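Local coordinates for protein probable thiosulfate sulfurtransferase (Thermus thermophilus, PDB 2EG4) that binds a zinc ion and probably transfers sulfur from thiosulfate to an acceptor such as cyanide, as rhodanese-family enzymes do, at residues Leu133-Gly145 with Gly156-Phe169. Residues are numbered along the deposited sequence; the frame is centred on the assembly and turned at random.
With SO4 (sulfate ion), chain E.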
ATOM      1  N   LEU A 133      17.937   5.088  -4.921  1.00 27.36           N
ATOM      2  CA  LEU A 133      16.970   5.270  -5.994  1.00 26.78           C
ATOM      3  C   LEU A 133      15.542   5.309  -5.477  1.00 23.95           C
ATOM      4  O   LEU A 133      14.888   4.278  -5.324  1.00 24.51           O
ATOM      5  CB  LEU A 133      17.112   4.165  -7.036  1.00 28.22           C
ATOM      6  CG  LEU A 133      16.131   4.209  -8.218  1.00 31.75           C
ATOM      7  CD1 LEU A 133      15.962   5.634  -8.741  1.00 33.96           C
ATOM      8  CD2 LEU A 133      16.643   3.278  -9.302  1.00 34.85           C
ATOM      9  N   LEU A 134      15.081   6.528  -5.245  1.00 21.83           N
ATOM     10  CA  LEU A 134      13.751   6.779  -4.737  1.00 23.11           C
ATOM     11  C   LEU A 134      12.912   7.333  -5.849  1.00 22.55           C
ATOM     12  O   LEU A 134      13.251   8.370  -6.420  1.00 22.72           O
ATOM     13  CB  LEU A 134      13.776   7.841  -3.647  1.00 28.40           C
ATOM     14  CG  LEU A 134      13.754   7.477  -2.178  1.00 31.17           C
ATOM     15  CD1 LEU A 134      13.601   8.760  -1.385  1.00 29.77           C
ATOM     16  CD2 LEU A 134      12.590   6.522  -1.899  1.00 30.92           C
ATOM     17  N   LEU A 135      11.812   6.655  -6.140  1.00 20.55           N
ATOM     18  CA  LEU A 135      10.884   7.131  -7.149  1.00 21.93           C
ATOM     19  C   LEU A 135       9.683   7.778  -6.476  1.00 23.89           C
ATOM     20  O   LEU A 135       9.020   7.160  -5.626  1.00 20.63           O
ATOM     21  CB  LEU A 135      10.389   5.977  -8.027  1.00 21.63           C
ATOM     22  CG  LEU A 135      11.514   5.236  -8.743  1.00 23.51           C
ATOM     23  CD1 LEU A 135      10.914   4.149  -9.613  1.00 25.04           C
ATOM     24  CD2 LEU A 135      12.312   6.243  -9.580  1.00 25.12           C
ATOM     25  N   ASP A 136       9.432   9.031  -6.847  1.00 21.94           N
ATOM     26  CA  ASP A 136       8.295   9.805  -6.358  1.00 23.13           C
ATOM     27  C   ASP A 136       7.202   9.506  -7.395  1.00 23.23           C
ATOM     28  O   ASP A 136       7.315   9.919  -8.564  1.00 22.31           O
ATOM     29  CB  ASP A 136       8.662  11.278  -6.391  1.00 20.25           C
ATOM     30  CG  ASP A 136       7.587  12.172  -5.837  1.00 21.21           C
ATOM     31  OD1 ASP A 136       6.386  11.817  -5.907  1.00 22.11           O
ATOM     32  OD2 ASP A 136       7.956  13.246  -5.319  1.00 22.82           O
ATOM     33  N   VAL A 137       6.154   8.797  -6.985  1.00 23.25           N
ATOM     34  CA  VAL A 137       5.115   8.422  -7.933  1.00 21.26           C
ATOM     35  C   VAL A 137       3.957   9.388  -8.043  1.00 19.29           C
ATOM     36  O   VAL A 137       2.925   9.076  -8.644  1.00 22.28           O
ATOM     37  CB  VAL A 137       4.606   6.972  -7.669  1.00 24.65           C
ATOM     38  CG1 VAL A 137       5.795   5.997  -7.685  1.00 21.50           C
ATOM     39  CG2 VAL A 137       3.869   6.883  -6.333  1.00 21.97           C
ATOM     40  N   ARG A 138       4.137  10.584  -7.507  1.00 19.62           N
ATOM     41  CA  ARG A 138       3.097  11.603  -7.595  1.00 19.68           C
ATOM     42  C   ARG A 138       3.131  12.266  -8.969  1.00 22.68           C
ATOM     43  O   ARG A 138       3.934  11.898  -9.836  1.00 22.52           O
ATOM     44  CB  ARG A 138       3.323  12.652  -6.514  1.00 22.65           C
ATOM     45  CG  ARG A 138       3.241  12.067  -5.097  1.00 21.50           C
ATOM     46  CD  ARG A 138       3.484  13.129  -4.055  1.00 24.93           C
ATOM     47  NE  ARG A 138       4.830  13.667  -4.231  1.00 20.35           N
ATOM     48  CZ  ARG A 138       5.260  14.830  -3.755  1.00 20.53           C
ATOM     49  NH1 ARG A 138       4.461  15.617  -3.046  1.00 19.82           N
ATOM     50  NH2 ARG A 138       6.492  15.217  -4.034  1.00 20.96           N
ATOM     51  N   SER A 139       2.260  13.240  -9.179  1.00 24.13           N
ATOM     52  CA  SER A 139       2.224  13.924 -10.467  1.00 24.72           C
ATOM     53  C   SER A 139       3.416  14.860 -10.575  1.00 26.12           C
ATOM     54  O   SER A 139       4.031  15.206  -9.567  1.00 23.09           O
ATOM     55  CB  SER A 139       0.941  14.751 -10.587  1.00 24.66           C
ATOM     56  OG  SER A 139       0.913  15.780  -9.610  1.00 28.07           O
ATOM     57  N   PRO A 140       3.762  15.278 -11.808  1.00 26.25           N
ATOM     58  CA  PRO A 140       4.886  16.194 -12.023  1.00 26.21           C
ATOM     59  C   PRO A 140       4.701  17.483 -11.229  1.00 26.97           C
ATOM     60  O   PRO A 140       5.673  18.047 -10.712  1.00 25.76           O
ATOM     61  CB  PRO A 140       4.836  16.452 -13.528  1.00 24.34           C
ATOM     62  CG  PRO A 140       4.382  15.131 -14.059  1.00 26.75           C
ATOM     63  CD  PRO A 140       3.266  14.753 -13.091  1.00 28.09           C
ATOM     64  N   GLU A 141       3.457  17.951 -11.137  1.00 25.82           N
ATOM     65  CA  GLU A 141       3.158  19.185 -10.397  1.00 26.62           C
ATOM     66  C   GLU A 141       3.450  19.046  -8.902  1.00 25.74           C
ATOM     67  O   GLU A 141       3.868  20.004  -8.243  1.00 24.48           O
ATOM     68  CB  GLU A 141       1.682  19.584 -10.562  1.00 32.21           C
ATOM     69  CG  GLU A 141       1.271  20.065 -11.945  1.00 39.24           C
ATOM     70  CD  GLU A 141       1.414  18.997 -13.017  1.00 46.35           C
ATOM     71  OE1 GLU A 141       1.165  17.803 -12.719  1.00 43.27           O
ATOM     72  OE2 GLU A 141       1.764  19.357 -14.169  1.00 49.80           O
ATOM     73  N   GLU A 142       3.187  17.860  -8.360  1.00 24.71           N
ATOM     74  CA  GLU A 142       3.444  17.609  -6.946  1.00 24.12           C
ATOM     75  C   GLU A 142       4.955  17.499  -6.775  1.00 20.99           C
ATOM     76  O   GLU A 142       5.535  18.036  -5.828  1.00 23.66           O
ATOM     77  CB  GLU A 142       2.762  16.299  -6.503  1.00 27.34           C
ATOM     78  CG  GLU A 142       1.227  16.391  -6.384  1.00 28.62           C
ATOM     79  CD  GLU A 142       0.570  15.020  -6.343  1.00 28.90           C
ATOM     80  OE1 GLU A 142       0.386  14.398  -7.420  1.00 28.71           O
ATOM     81  OE2 GLU A 142       0.254  14.555  -5.228  1.00 30.49           O
ATOM     82  N   PHE A 143       5.580  16.793  -7.706  1.00 23.20           N
ATOM     83  CA  PHE A 143       7.027  16.595  -7.697  1.00 25.40           C
ATOM     84  C   PHE A 143       7.785  17.922  -7.723  1.00 26.29           C
ATOM     85  O   PHE A 143       8.825  18.080  -7.075  1.00 26.41           O
ATOM     86  CB  PHE A 143       7.421  15.758  -8.912  1.00 24.64           C
ATOM     87  CG  PHE A 143       8.880  15.425  -8.982  1.00 24.35           C
ATOM     88  CD1 PHE A 143       9.436  14.475  -8.127  1.00 23.58           C
ATOM     89  CD2 PHE A 143       9.698  16.043  -9.925  1.00 24.56           C
ATOM     90  CE1 PHE A 143      10.773  14.143  -8.215  1.00 20.16           C
ATOM     91  CE2 PHE A 143      11.049  15.714 -10.020  1.00 26.19           C
ATOM     92  CZ  PHE A 143      11.586  14.765  -9.170  1.00 25.48           C
ATOM     93  N   GLN A 144       7.268  18.871  -8.494  1.00 28.51           N
ATOM     94  CA  GLN A 144       7.893  20.180  -8.618  1.00 27.67           C
ATOM     95  C   GLN A 144       7.548  21.111  -7.465  1.00 29.96           C
ATOM     96  O   GLN A 144       8.098  22.215  -7.358  1.00 30.60           O
ATOM     97  CB  GLN A 144       7.471  20.826  -9.936  1.00 31.34           C
ATOM     98  CG  GLN A 144       7.908  20.076 -11.168  1.00 35.56           C
ATOM     99  CD  GLN A 144       7.435  20.766 -12.427  1.00 39.62           C
ATOM    100  OE1 GLN A 144       7.678  21.957 -12.613  1.00 45.47           O
ATOM    101  NE2 GLN A 144       6.755  20.030 -13.295  1.00 41.61           N
ATOM    102  N   GLY A 145       6.643  20.660  -6.597  1.00 31.30           N
ATOM    103  CA  GLY A 145       6.240  21.456  -5.458  1.00 32.27           C
ATOM    104  C   GLY A 145       5.242  22.551  -5.785  1.00 33.28           C
ATOM    105  O   GLY A 145       5.024  23.450  -4.971  1.00 32.39           O
ATOM    106  N   GLY A 156       6.773  20.130  -2.339  1.00 24.58           N
ATOM    107  CA  GLY A 156       8.154  19.693  -2.352  1.00 23.07           C
ATOM    108  C   GLY A 156       8.302  18.217  -2.583  1.00 23.91           C
ATOM    109  O   GLY A 156       7.312  17.492  -2.659  1.00 25.49           O
ATOM    110  N   ARG A 157       9.556  17.791  -2.706  1.00 21.10           N
ATOM    111  CA  ARG A 157       9.917  16.404  -2.938  1.00 21.20           C
ATOM    112  C   ARG A 157      11.163  16.105  -2.131  1.00 19.56           C
ATOM    113  O   ARG A 157      11.844  17.017  -1.647  1.00 21.82           O
ATOM    114  CB  ARG A 157      10.236  16.188  -4.420  1.00 20.77           C
ATOM    115  CG  ARG A 157      11.376  17.081  -4.899  1.00 20.39           C
ATOM    116  CD  ARG A 157      11.895  16.682  -6.282  1.00 21.45           C
ATOM    117  NE  ARG A 157      12.987  17.559  -6.725  1.00 24.73           N
ATOM    118  CZ  ARG A 157      12.811  18.775  -7.236  1.00 27.61           C
ATOM    119  NH1 ARG A 157      11.587  19.269  -7.377  1.00 30.73           N
ATOM    120  NH2 ARG A 157      13.857  19.494  -7.621  1.00 29.42           N
ATOM    121  N   ILE A 158      11.451  14.823  -1.965  1.00 21.46           N
ATOM    122  CA  ILE A 158      12.637  14.408  -1.246  1.00 18.81           C
ATOM    123  C   ILE A 158      13.777  14.719  -2.217  1.00 20.83           C
ATOM    124  O   ILE A 158      13.715  14.355  -3.380  1.00 19.11           O
ATOM    125  CB  ILE A 158      12.546  12.896  -0.891  1.00 20.94           C
ATOM    126  CG1 ILE A 158      11.464  12.718   0.185  1.00 19.35           C
ATOM    127  CG2 ILE A 158      13.898  12.365  -0.382  1.00 21.48           C
ATOM    128  CD1 ILE A 158      11.145  11.274   0.513  1.00 22.35           C
ATOM    129  N   PRO A 159      14.822  15.423  -1.744  1.00 19.63           N
ATOM    130  CA  PRO A 159      15.955  15.767  -2.621  1.00 20.65           C
ATOM    131  C   PRO A 159      16.578  14.541  -3.268  1.00 21.67           C
ATOM    132  O   PRO A 159      16.794  13.526  -2.605  1.00 22.41           O
ATOM    133  CB  PRO A 159      16.918  16.480  -1.673  1.00 20.97           C
ATOM    134  CG  PRO A 159      15.985  17.063  -0.595  1.00 22.40           C
ATOM    135  CD  PRO A 159      15.066  15.885  -0.366  1.00 21.58           C
ATOM    136  N   GLY A 160      16.859  14.636  -4.568  1.00 20.89           N
ATOM    137  CA  GLY A 160      17.483  13.528  -5.272  1.00 22.60           C
ATOM    138  C   GLY A 160      16.541  12.490  -5.858  1.00 20.16           C
ATOM    139  O   GLY A 160      16.960  11.613  -6.606  1.00 23.82           O
ATOM    140  N   SER A 161      15.255  12.576  -5.525  1.00 21.67           N
ATOM    141  CA  SER A 161      14.298  11.605  -6.044  1.00 18.64           C
ATOM    142  C   SER A 161      13.979  11.840  -7.523  1.00 21.57           C
ATOM    143  O   SER A 161      14.178  12.936  -8.045  1.00 22.36           O
ATOM    144  CB  SER A 161      12.997  11.679  -5.243  1.00 21.08           C
ATOM    145  OG  SER A 161      12.436  12.964  -5.375  1.00 21.27           O
ATOM    146  N   LYS A 162      13.471  10.807  -8.181  1.00 20.20           N
ATOM    147  CA  LYS A 162      13.110  10.921  -9.593  1.00 24.81           C
ATOM    148  C   LYS A 162      11.611  10.727  -9.714  1.00 27.17           C
ATOM    149  O   LYS A 162      11.032   9.901  -9.015  1.00 24.51           O
ATOM    150  CB  LYS A 162      13.845   9.861 -10.410  1.00 29.76           C
ATOM    151  CG  LYS A 162      15.361   9.873 -10.202  1.00 34.02           C
ATOM    152  CD  LYS A 162      15.966  11.233 -10.525  1.00 37.65           C
ATOM    153  CE  LYS A 162      17.484  11.219 -10.334  1.00 40.94           C
ATOM    154  NZ  LYS A 162      18.092  12.566 -10.548  1.00 43.07           N
ATOM    155  N   ASN A 163      10.988  11.485 -10.610  1.00 26.15           N
ATOM    156  CA  ASN A 163       9.544  11.405 -10.796  1.00 27.47           C
ATOM    157  C   ASN A 163       9.154  10.260 -11.739  1.00 27.49           C
ATOM    158  O   ASN A 163       9.666  10.146 -12.856  1.00 27.25           O
ATOM    159  CB  ASN A 163       9.048  12.754 -11.331  1.00 25.50           C
ATOM    160  CG  ASN A 163       7.527  12.889 -11.344  1.00 30.63           C
ATOM    161  OD1 ASN A 163       6.981  13.719 -12.085  1.00 27.18           O
ATOM    162  ND2 ASN A 163       6.837  12.103 -10.515  1.00 26.16           N
ATOM    163  N   ALA A 164       8.273   9.385 -11.261  1.00 23.07           N
ATOM    164  CA  ALA A 164       7.765   8.269 -12.051  1.00 24.37           C
ATOM    165  C   ALA A 164       6.274   8.213 -11.701  1.00 25.50           C
ATOM    166  O   ALA A 164       5.843   7.405 -10.871  1.00 24.40           O
ATOM    167  CB  ALA A 164       8.467   6.951 -11.675  1.00 26.07           C
ATOM    168  N   PRO A 165       5.470   9.110 -12.312  1.00 27.38           N
ATOM    169  CA  PRO A 165       4.021   9.203 -12.088  1.00 27.34           C
ATOM    170  C   PRO A 165       3.318   7.858 -12.098  1.00 27.77           C
ATOM    171  O   PRO A 165       3.603   7.009 -12.933  1.00 27.41           O
ATOM    172  CB  PRO A 165       3.549  10.113 -13.216  1.00 26.31           C
ATOM    173  CG  PRO A 165       4.737  11.038 -13.390  1.00 24.91           C
ATOM    174  CD  PRO A 165       5.899  10.063 -13.354  1.00 26.19           C
ATOM    175  N   LEU A 166       2.397   7.697 -11.151  1.00 26.60           N
ATOM    176  CA  LEU A 166       1.618   6.473 -10.977  1.00 29.01           C
ATOM    177  C   LEU A 166       1.141   5.852 -12.287  1.00 29.55           C
ATOM    178  O   LEU A 166       1.241   4.629 -12.492  1.00 27.80           O
ATOM    179  CB  LEU A 166       0.403   6.777 -10.093  1.00 33.93           C
ATOM    180  CG  LEU A 166      -0.628   5.661  -9.913  1.00 38.36           C
ATOM    181  CD1 LEU A 166      -0.028   4.538  -9.079  1.00 39.72           C
ATOM    182  CD2 LEU A 166      -1.873   6.224  -9.243  1.00 39.82           C
ATOM    183  N   GLU A 167       0.603   6.706 -13.155  1.00 29.63           N
ATOM    184  CA  GLU A 167       0.069   6.298 -14.456  1.00 30.99           C
ATOM    185  C   GLU A 167       0.976   5.326 -15.208  1.00 30.74           C
ATOM    186  O   GLU A 167       0.505   4.334 -15.771  1.00 31.30           O
ATOM    187  CB  GLU A 167      -0.185   7.539 -15.311  1.00 33.31           C
ATOM    188  CG  GLU A 167      -1.327   8.433 -14.825  1.00 40.36           C
ATOM    189  CD  GLU A 167      -1.182   8.897 -13.378  1.00 42.83           C
ATOM    190  OE1 GLU A 167      -0.121   9.454 -13.016  1.00 38.94           O
ATOM    191  OE2 GLU A 167      -2.151   8.712 -12.602  1.00 45.82           O
ATOM    192  N   LEU A 168       2.272   5.607 -15.211  1.00 29.24           N
ATOM    193  CA  LEU A 168       3.241   4.756 -15.898  1.00 30.74           C
ATOM    194  C   LEU A 168       3.171   3.292 -15.464  1.00 31.78           C
ATOM    195  O   LEU A 168       3.370   2.384 -16.269  1.00 32.94           O
ATOM    196  CB  LEU A 168       4.666   5.263 -15.637  1.00 33.59           C
ATOM    197  CG  LEU A 168       5.038   6.670 -16.084  1.00 35.77           C
ATOM    198  CD1 LEU A 168       6.429   7.035 -15.546  1.00 34.67           C
ATOM    199  CD2 LEU A 168       5.013   6.729 -17.613  1.00 37.02           C
ATOM    200  N   PHE A 169       2.896   3.066 -14.184  1.00 31.62           N
ATOM    201  CA  PHE A 169       2.844   1.714 -13.651  1.00 31.98           C
ATOM    202  C   PHE A 169       1.641   0.912 -14.124  1.00 33.87           C
ATOM    203  O   PHE A 169       1.594  -0.304 -13.941  1.00 33.91           O
ATOM    204  CB  PHE A 169       2.892   1.773 -12.119  1.00 31.06           C
ATOM    205  CG  PHE A 169       4.202   2.276 -11.592  1.00 26.48           C
ATOM    206  CD1 PHE A 169       5.243   1.388 -11.333  1.00 27.16           C
ATOM    207  CD2 PHE A 169       4.426   3.642 -11.433  1.00 25.89           C
ATOM    208  CE1 PHE A 169       6.495   1.853 -10.928  1.00 27.89           C
ATOM    209  CE2 PHE A 169       5.666   4.115 -11.027  1.00 22.69           C
ATOM    210  CZ  PHE A 169       6.703   3.216 -10.776  1.00 23.77           C
TER
HETATM  211  S   SO4 E 504      16.868  17.614  -6.680  1.00 35.79           S
HETATM  212  O1  SO4 E 504      16.686  19.097  -6.555  1.00 37.77           O
HETATM  213  O2  SO4 E 504      16.952  17.226  -8.125  1.00 40.62           O
HETATM  214  O3  SO4 E 504      18.134  17.216  -5.982  1.00 44.10           O
HETATM  215  O4  SO4 E 504      15.706  16.906  -6.049  1.00 38.39           O
HETATM  216  O   HOH W   1      16.941   9.167  -5.205  1.00 45.15           O
HETATM  217  O   HOH W   2       4.379  18.849  -3.472  1.00 25.39           O
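L134 lays CD1 against CG2 of I158 while its carbonyl takes the amide of K162, opening the short parallel pairing of 134-136 with 162-163, an edge strand of the parallel sheet in a rhodanese-like domain. L135 rests CD2 on CB of K162. D136 N then bonds to K162 O, and the D136 carbonyl is gripped twice, by A164 N and by ND2 of N163 from opposite faces of its plane. V137, its CG1 beside the backbone N (chi1 -55°), packs on CE2 of F169 at 3.8 Å, and its carbonyl receives L166 N.

R138 illustrates how one arginine can tie a loop together. Its NE and NH2 grip D136 side-on, each carboxylate oxygen using its syn lone pair, and NH2 also reaches G156 O at 2.8 Å, close to the guanidinium plane. The R138 carbonyl is met by N163 ND2 (3.0 Å) from above its plane. S139 and E142 form a capping box at the start of helix 140-143. From that helix, F143 swings its ring, CG anti to the backbone N (chi1 -177°), between two CH-pi contacts: N163 CB, 3.5 Å from the centroid on one face, and R157 CD, 3.6 Å from it on the other, where the R157 guanidinium adds a cation-pi contact. R157 NH1 bonds to F143 O at 3.0 Å; its NE and NH2, with G160 N, bind a sulfate probably from the crystallisation liquor. G145, with positive phi, follows the helix in a Schellman motif.

The D136 carboxylate, bound by R138 NE and NH2 and the R138 amide, is thus probably kept ionised, and the salt bridge and the bond to G156 O probably help fix the guanidinium near zinc ligand H192.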